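Side-chain contacts in DNA helicase RecQ (Deinococcus radiodurans, PDB 4Q48), which probably couples ATP hydrolysis to the unwinding of duplex DNA in the 3'-5' direction, this chain being its catalytic core of helicase, zinc-binding and RQC regions: residues T97-P100 / H101-R104; C243-R246 / K247-E250; V348-M351 / L352-D356; E318-Y321 / Q322-R326. All coordinates share one frame; numbering follows the deposited sequence.

Contact 1: residues T97-P100 / H101-R104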
# COMPACT_ATOMS: atom_id res chain seq x y z
N THR A 97 -28.29 -6.00 4.60
CA THR A 97 -29.12 -5.06 3.85
C THR A 97 -30.28 -5.79 3.17
O THR A 97 -31.16 -5.16 2.60
CB THR A 97 -28.34 -4.30 2.75
OG1 THR A 97 -28.33 -5.06 1.52
CG2 THR A 97 -26.91 -3.98 3.20
N LEU A 98 -30.28 -7.12 3.23
CA LEU A 98 -31.28 -7.91 2.52
C LEU A 98 -32.51 -8.29 3.33
O LEU A 98 -32.45 -8.50 4.54
CB LEU A 98 -30.66 -9.20 1.99
CG LEU A 98 -29.75 -9.19 0.78
CD1 LEU A 98 -28.87 -10.41 0.85
CD2 LEU A 98 -30.56 -9.20 -0.49
N LEU A 99 -33.62 -8.40 2.61
CA LEU A 99 -34.84 -8.94 3.21
C LEU A 99 -34.64 -10.42 3.54
O LEU A 99 -33.92 -11.13 2.83
CB LEU A 99 -36.02 -8.74 2.27
CG LEU A 99 -36.29 -7.29 1.85
CD1 LEU A 99 -37.55 -7.20 0.99
CD2 LEU A 99 -36.40 -6.42 3.09
N PRO A 100 -35.29 -10.90 4.61
CA PRO A 100 -35.27 -12.31 5.01
C PRO A 100 -35.70 -13.33 3.95
O PRO A 100 -35.18 -14.44 4.01
CB PRO A 100 -36.23 -12.33 6.21
CG PRO A 100 -36.05 -11.01 6.82
CD PRO A 100 -35.88 -10.05 5.67
N HIS A 101 -36.64 -13.04 3.04
CA HIS A 101 -36.87 -14.03 1.98
C HIS A 101 -35.68 -14.09 1.02
O HIS A 101 -35.22 -15.17 0.70
CB HIS A 101 -38.21 -13.83 1.24
CG HIS A 101 -38.29 -12.62 0.37
ND1 HIS A 101 -38.54 -11.36 0.87
CD2 HIS A 101 -38.20 -12.47 -0.97
CE1 HIS A 101 -38.59 -10.49 -0.12
NE2 HIS A 101 -38.37 -11.14 -1.25
N GLU A 102 -35.16 -12.93 0.61
CA GLU A 102 -34.07 -12.80 -0.36
C GLU A 102 -32.80 -13.47 0.17
O GLU A 102 -32.03 -14.08 -0.59
CB GLU A 102 -33.84 -11.32 -0.64
CG GLU A 102 -35.02 -10.64 -1.31
CD GLU A 102 -34.85 -9.14 -1.46
OE1 GLU A 102 -34.15 -8.53 -0.60
OE2 GLU A 102 -35.40 -8.60 -2.45
N ALA A 103 -32.58 -13.30 1.47
CA ALA A 103 -31.44 -13.87 2.18
C ALA A 103 -31.59 -15.39 2.19
O ALA A 103 -30.61 -16.13 2.23
CB ALA A 103 -31.35 -13.32 3.61
N ARG A 104 -32.84 -15.83 2.19
CA ARG A 104 -33.16 -17.24 2.29
C ARG A 104 -33.03 -17.92 0.93
O ARG A 104 -32.80 -19.14 0.87
CB ARG A 104 -34.59 -17.36 2.85
CG ARG A 104 -35.12 -18.75 3.12
CD ARG A 104 -36.54 -18.65 3.68
NE ARG A 104 -36.62 -17.68 4.78
CZ ARG A 104 -37.61 -16.81 4.96
NH1 ARG A 104 -38.63 -16.77 4.11
NH2 ARG A 104 -37.57 -15.96 5.98
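Ala103 N reaches back to Leu99 O at 2.9 Å, a backbone bond in the opening turn of helix 100-111, and a second bond runs the other way: Leu99 N donates to Glu102 OE1 at 3.3 Å, with an N-H...O angle of 150°. The carboxylate oxygen receives this N-H on its anti side, somewhat out of the carboxylate plane. Glu102 carries its CG beside its own backbone N (chi1 -65°) and runs extended from there, which folds the acid back so that OE1 takes the N-H of the residue three places earlier, at the start of the helix. Hydrocarbon packs against the same oxygen. Leu99 CB lies 3.4 Å from Glu102 OE1, and the CD2 methyl of Leu98 comes to that oxygen at 3.7 Å, its side chain slanting across that of Glu102. Leu99 also runs alongside His101, CD1 meeting CE1 obliquely at 3.6 Å. Beyond Pro100 the guanidinium of Arg104 lays one face, near its rim, over Pro100 O, which also takes a weak backbone bond from Arg104 N. This is a surface turn in the DEAD-type helicase domain, joining strand 91-94 to its helix. A carboxylate beside the opening N-H groups of a helix is probably favoured by the helix dipole, which would tend to stabilise the negative charge of Glu102.

Contact 2: residues C243-R246 / K247-E250; sequences CLSR and KSVE
Ser245 holds OG between its backbone N and carbonyl carbon (chi1 63°), and Ser248 swings its own OG back beside its backbone N (chi1 -53°), which turns the two hydroxyls onto each other at the start of helix 246-258. Ser245 OG and Ser248 OG are hydrogen-bonded at 2.6 Å, and Ser245 OG also accepts from Ser248 N at 3.1 Å. Ser245 is thus the N-cap, its oxygen gripped twice by one residue, while Ser245 O takes Val249 N. An alanine here is likely to leave both the N-H and the hydroxyl of Ser248 without the oxygen they share. Behind the cap, Cys243 CB rests on Ser248 CB at 3.7 Å and on Val249 CG2, on the buried side of the turn that leads from strand 238-242. On the outer side the extended Arg246 meets Glu250: OE2 lies in the guanidinium plane at its edge, 3.6 Å from Arg246 NE, a long salt bridge with the two planes 53° apart. Lys247 turns instead to Glu251. In this RecA-like domain the chemistry implies a division of labour: the Ser245 hydroxyl takes one opening N-H, that of Ser248, a backbone carbonyl takes the next, and exposed charges one turn apart probably add only modest electrostatic support.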
# COMPACT_ATOMS: atom_id res chain seq x y z
N CYS A 243 -5.14 19.20 -3.35
CA CYS A 243 -4.85 20.09 -2.22
C CYS A 243 -5.46 19.54 -0.94
O CYS A 243 -6.36 18.69 -1.00
CB CYS A 243 -5.35 21.51 -2.48
SG CYS A 243 -4.66 22.27 -3.96
N LEU A 244 -4.95 20.01 0.20
CA LEU A 244 -5.30 19.40 1.50
C LEU A 244 -6.69 19.78 2.01
O LEU A 244 -7.43 18.94 2.53
CB LEU A 244 -4.26 19.74 2.57
CG LEU A 244 -4.29 18.67 3.67
CD1 LEU A 244 -4.18 17.26 3.05
CD2 LEU A 244 -3.19 18.88 4.72
N SER A 245 -7.03 21.05 1.85
CA SER A 245 -8.30 21.58 2.34
C SER A 245 -9.27 21.89 1.21
O SER A 245 -8.88 22.10 0.06
CB SER A 245 -8.07 22.86 3.16
OG SER A 245 -7.51 23.89 2.36
N ARG A 246 -10.55 21.93 1.57
CA ARG A 246 -11.59 22.34 0.64
C ARG A 246 -11.42 23.81 0.19
O ARG A 246 -11.83 24.19 -0.91
CB ARG A 246 -12.95 22.10 1.30
CG ARG A 246 -14.07 22.96 0.80
CD ARG A 246 -15.41 22.48 1.34
NE ARG A 246 -16.51 23.34 0.88
CZ ARG A 246 -17.78 23.17 1.23
NH1 ARG A 246 -18.12 22.17 2.03
NH2 ARG A 246 -18.71 24.01 0.77
N LYS A 247 -10.77 24.63 1.02
CA LYS A 247 -10.57 26.05 0.69
C LYS A 247 -9.42 26.26 -0.29
O LYS A 247 -9.46 27.18 -1.13
CB LYS A 247 -10.35 26.86 1.97
CG LYS A 247 -9.30 27.98 1.86
CD LYS A 247 -9.31 28.89 3.07
CE LYS A 247 -8.06 29.77 3.13
NZ LYS A 247 -8.27 31.12 2.56
N SER A 248 -8.39 25.42 -0.20
CA SER A 248 -7.26 25.48 -1.13
C SER A 248 -7.69 25.01 -2.53
O SER A 248 -7.21 25.53 -3.54
CB SER A 248 -6.09 24.64 -0.61
OG SER A 248 -5.76 25.00 0.72
N VAL A 249 -8.61 24.04 -2.58
CA VAL A 249 -9.20 23.60 -3.85
C VAL A 249 -9.94 24.74 -4.55
O VAL A 249 -9.62 25.07 -5.69
CB VAL A 249 -10.15 22.39 -3.64
CG1 VAL A 249 -11.14 22.27 -4.78
CG2 VAL A 249 -9.35 21.09 -3.49
N GLU A 250 -10.91 25.34 -3.87
CA GLU A 250 -11.64 26.49 -4.39
C GLU A 250 -10.72 27.58 -4.94
O GLU A 250 -10.79 27.95 -6.13
CB GLU A 250 -12.51 27.08 -3.27
CG GLU A 250 -13.73 26.24 -2.88
CD GLU A 250 -14.47 26.80 -1.65
OE1 GLU A 250 -14.82 28.01 -1.65
OE2 GLU A 250 -14.69 26.01 -0.70

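Contact 3: residues V348-M351 / L352-D356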
# COMPACT_ATOMS: atom_id res chain seq x y z
N VAL A 348 1.31 19.12 10.05
CA VAL A 348 0.88 17.74 10.20
C VAL A 348 1.19 17.17 11.58
O VAL A 348 0.32 16.57 12.20
CB VAL A 348 1.55 16.84 9.16
CG1 VAL A 348 1.43 15.36 9.55
CG2 VAL A 348 0.97 17.11 7.80
N ARG A 349 2.40 17.39 12.06
CA ARG A 349 2.81 16.81 13.34
C ARG A 349 2.02 17.47 14.47
O ARG A 349 1.81 16.85 15.53
CB ARG A 349 4.33 16.89 13.54
CG ARG A 349 5.01 15.68 12.89
CD ARG A 349 6.31 15.24 13.55
NE ARG A 349 7.46 15.96 13.01
CZ ARG A 349 8.29 15.47 12.09
NH1 ARG A 349 8.10 14.25 11.60
NH2 ARG A 349 9.31 16.21 11.67
N ARG A 350 1.54 18.70 14.25
CA ARG A 350 0.75 19.37 15.28
C ARG A 350 -0.65 18.76 15.37
O ARG A 350 -1.15 18.50 16.46
CB ARG A 350 0.59 20.86 14.98
CG ARG A 350 -0.54 21.52 15.79
CD ARG A 350 -0.91 22.96 15.39
NE ARG A 350 -1.80 23.05 14.22
CZ ARG A 350 -3.09 22.72 14.22
NH1 ARG A 350 -3.68 22.26 15.32
NH2 ARG A 350 -3.81 22.84 13.10
N MET A 351 -1.25 18.45 14.22
CA MET A 351 -2.55 17.80 14.20
C MET A 351 -2.52 16.39 14.79
O MET A 351 -3.46 15.99 15.46
CB MET A 351 -3.10 17.75 12.79
CG MET A 351 -3.61 19.08 12.35
SD MET A 351 -4.01 19.08 10.62
CE MET A 351 -4.43 20.81 10.43
N LEU A 352 -1.45 15.64 14.53
CA LEU A 352 -1.32 14.35 15.18
C LEU A 352 -1.34 14.58 16.67
O LEU A 352 -2.02 13.85 17.40
CB LEU A 352 -0.04 13.61 14.77
CG LEU A 352 0.19 12.26 15.50
CD1 LEU A 352 -0.98 11.26 15.35
CD2 LEU A 352 1.54 11.60 15.15
N ALA A 353 -0.64 15.61 17.12
CA ALA A 353 -0.55 15.90 18.55
C ALA A 353 -1.88 16.37 19.19
O ALA A 353 -2.21 15.99 20.33
CB ALA A 353 0.55 16.93 18.79
N GLN A 354 -2.67 17.14 18.45
CA GLN A 354 -3.93 17.65 19.00
C GLN A 354 -5.11 16.76 18.62
O GLN A 354 -6.25 17.10 18.87
CB GLN A 354 -4.17 19.08 18.53
CG GLN A 354 -3.19 20.05 19.13
CD GLN A 354 -3.23 21.40 18.45
OE1 GLN A 354 -4.01 21.61 17.51
NE2 GLN A 354 -2.38 22.32 18.90
N SER A 355 -4.81 15.62 18.02
CA SER A 355 -5.82 14.65 17.64
C SER A 355 -6.32 13.98 18.92
O SER A 355 -5.61 13.94 19.93
CB SER A 355 -5.22 13.64 16.65
OG SER A 355 -6.06 12.52 16.43
N ASP A 356 -7.57 13.51 18.92
CA ASP A 356 -8.10 12.83 20.09
C ASP A 356 -8.16 11.33 19.82
O ASP A 356 -8.77 10.56 20.57
CB ASP A 356 -9.49 13.37 20.47
CG ASP A 356 -9.62 13.64 21.96
OD1 ASP A 356 -8.89 13.00 22.74
OD2 ASP A 356 -10.45 14.50 22.36
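Arg350 and Gln354 meet one helical turn apart, and their polar ends carry the contact. Arg350 NH1 donates to Gln354 OE1 across a modelled 2.3 Å, a separation too short to trust at this resolution, so the detail of the bond is doubtful. The amide comes at the edge of the guanidinium, with CD in its plane and the two flat groups turned 51° against each other. Nearer the backbone, Arg350 CG lies 3.7 Å from Gln354 NE2, so the arginine's CG also comes against the amide as the two chains slant across each other. Arg350 reaches its partner by leaving the backbone with CG beside its carbonyl carbon (chi1 164°) and then bending at chi3, while Gln354 stays extended. Met351 CG lies over one face of the guanidinium, toward its rim.

Beneath these side chains runs the C-terminal part of helix 342-354, in the RecQ zinc-binding region. Leu352 N bonds to Val348 O and Ala353 N to Arg349 O, and Gln354 N follows to Arg350 O at 2.8 Å; the last bond fixes the backbones of the arginine and the glutamine at a constant spacing. Another side of the helix faces helix 359-376: Arg349 lies against Leu369 and Leu373, and Leu352 against Lys362 and Glu365. Past the helix the chain turns at Ser355, whose OG accepts from Ala357 N, the bond of an ST turn, on the way into helix 359-376.

Contact 4: residues E318-Y321 / Q322-R326; sequences EGYY and QETGR
Thr324 sets its methyl over one face of the Tyr320 ring, off-centre: CG2 stands 3.6 Å from the ring centroid and 21° off the normal, a CH-pi contact displaced toward the CE1 and CZ rim. The side chains lie one turn apart and slant across each other. Tyr320 throws its ring out past its carbonyl carbon (chi1 174°), and Thr324 places CG2 over it while its hydroxyl turns inward to the backbone. There Tyr320 O is held by two donors from opposite faces of its plane, Thr324 N at 2.9 Å and Thr324 OG1 at 3.0 Å. A valine in place of the threonine would probably leave the Tyr320 carbonyl with one donor fewer. Glu323 instead folds over Gly319 O, its CB 3.2 Å away, and sends its carboxylate to His310; the Tyr320 hydroxyl bonds to Tyr375. This is helix 317-324 of the beta-alpha-beta unit with strands 305-310 and 334-340, and QETGR opens what is motif VI in superfamily 2 helicases. Chemically, the threonine satisfies its own buried hydroxyl within the helix, leaving its apolar branch to the aromatic wall that includes Tyr214.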
# COMPACT_ATOMS: atom_id res chain seq x y z
N GLU A 318 0.12 5.03 0.87
CA GLU A 318 -1.02 4.39 0.21
C GLU A 318 -1.80 5.41 -0.63
O GLU A 318 -2.03 5.20 -1.82
CB GLU A 318 -1.97 3.78 1.23
CG GLU A 318 -1.45 2.60 2.01
CD GLU A 318 -0.71 3.04 3.26
OE1 GLU A 318 -0.17 4.17 3.27
OE2 GLU A 318 -0.71 2.28 4.25
N GLY A 319 -2.15 6.53 0.01
CA GLY A 319 -2.88 7.59 -0.66
C GLY A 319 -2.11 8.21 -1.80
O GLY A 319 -2.66 8.48 -2.87
N TYR A 320 -0.82 8.44 -1.57
CA TYR A 320 0.05 9.02 -2.58
C TYR A 320 0.10 8.12 -3.81
O TYR A 320 -0.01 8.58 -4.95
CB TYR A 320 1.44 9.27 -1.99
CG TYR A 320 2.45 9.76 -3.00
CD1 TYR A 320 2.46 11.07 -3.44
CD2 TYR A 320 3.37 8.88 -3.55
CE1 TYR A 320 3.38 11.49 -4.39
CE2 TYR A 320 4.28 9.29 -4.49
CZ TYR A 320 4.29 10.60 -4.91
OH TYR A 320 5.23 10.99 -5.86
N TYR A 321 0.24 6.83 -3.58
CA TYR A 321 0.28 5.88 -4.69
C TYR A 321 -1.06 5.82 -5.45
O TYR A 321 -1.08 5.74 -6.69
CB TYR A 321 0.65 4.49 -4.18
CG TYR A 321 0.72 3.49 -5.27
CD1 TYR A 321 1.88 3.35 -6.04
CD2 TYR A 321 -0.38 2.71 -5.59
CE1 TYR A 321 1.95 2.43 -7.07
CE2 TYR A 321 -0.33 1.79 -6.62
CZ TYR A 321 0.83 1.65 -7.35
OH TYR A 321 0.86 0.73 -8.35
N GLN A 322 -2.17 5.86 -4.74
CA GLN A 322 -3.44 5.76 -5.44
C GLN A 322 -3.64 7.07 -6.20
O GLN A 322 -4.09 7.07 -7.35
CB GLN A 322 -4.63 5.50 -4.50
CG GLN A 322 -5.95 5.96 -5.15
CD GLN A 322 -7.16 6.04 -4.21
OE1 GLN A 322 -7.08 6.56 -3.10
NE2 GLN A 322 -8.31 5.55 -4.69
N GLU A 323 -3.28 8.18 -5.58
CA GLU A 323 -3.50 9.46 -6.23
C GLU A 323 -2.61 9.65 -7.47
O GLU A 323 -3.11 9.86 -8.55
CB GLU A 323 -3.31 10.59 -5.24
CG GLU A 323 -4.49 10.81 -4.35
CD GLU A 323 -4.11 11.40 -3.00
OE1 GLU A 323 -3.10 12.13 -2.95
OE2 GLU A 323 -4.81 11.11 -2.00
N THR A 324 -1.30 9.54 -7.33
CA THR A 324 -0.43 9.62 -8.48
C THR A 324 -0.81 8.58 -9.53
O THR A 324 -0.60 8.78 -10.74
CB THR A 324 1.06 9.41 -8.11
OG1 THR A 324 1.23 8.09 -7.60
CG2 THR A 324 1.54 10.42 -7.10
N GLY A 325 -1.33 7.44 -9.07
CA GLY A 325 -1.64 6.33 -9.94
C GLY A 325 -2.77 6.59 -10.90
O GLY A 325 -3.01 5.81 -11.79
N ARG A 326 -3.48 7.70 -10.71
CA ARG A 326 -4.58 8.03 -11.62
C ARG A 326 -4.06 8.62 -12.90
O ARG A 326 -4.83 8.93 -13.81
CB ARG A 326 -5.55 9.01 -10.98
CG ARG A 326 -6.28 8.46 -9.80
CD ARG A 326 -7.54 9.21 -9.57
NE ARG A 326 -8.49 8.43 -8.80
CZ ARG A 326 -8.57 8.47 -7.48
NH1 ARG A 326 -7.73 9.25 -6.80
NH2 ARG A 326 -9.48 7.74 -6.83

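How the contacts relate
All four contacts lie within a turn or so of a helix end, yet their surroundings differ. Contacts 1 and 2 open helices after a strand, one in each helicase domain, with centres 43 Å apart; contacts 3 and 4 lie at C-terminal ends. Contact 4 is the innermost, about 9 Å from the chain centre, and relies on aromatic and hydroxyl chemistry. Contact 2 shares its C-terminal helicase region and is partly buried, mixing a hydroxyl cap with an outer salt bridge. Contacts 1 and 3 are surface sites, relying on a carboxylate and on an arginine-glutamine pair. Contacts 2 and 3 come within about 5 Å at nearest atoms without touching.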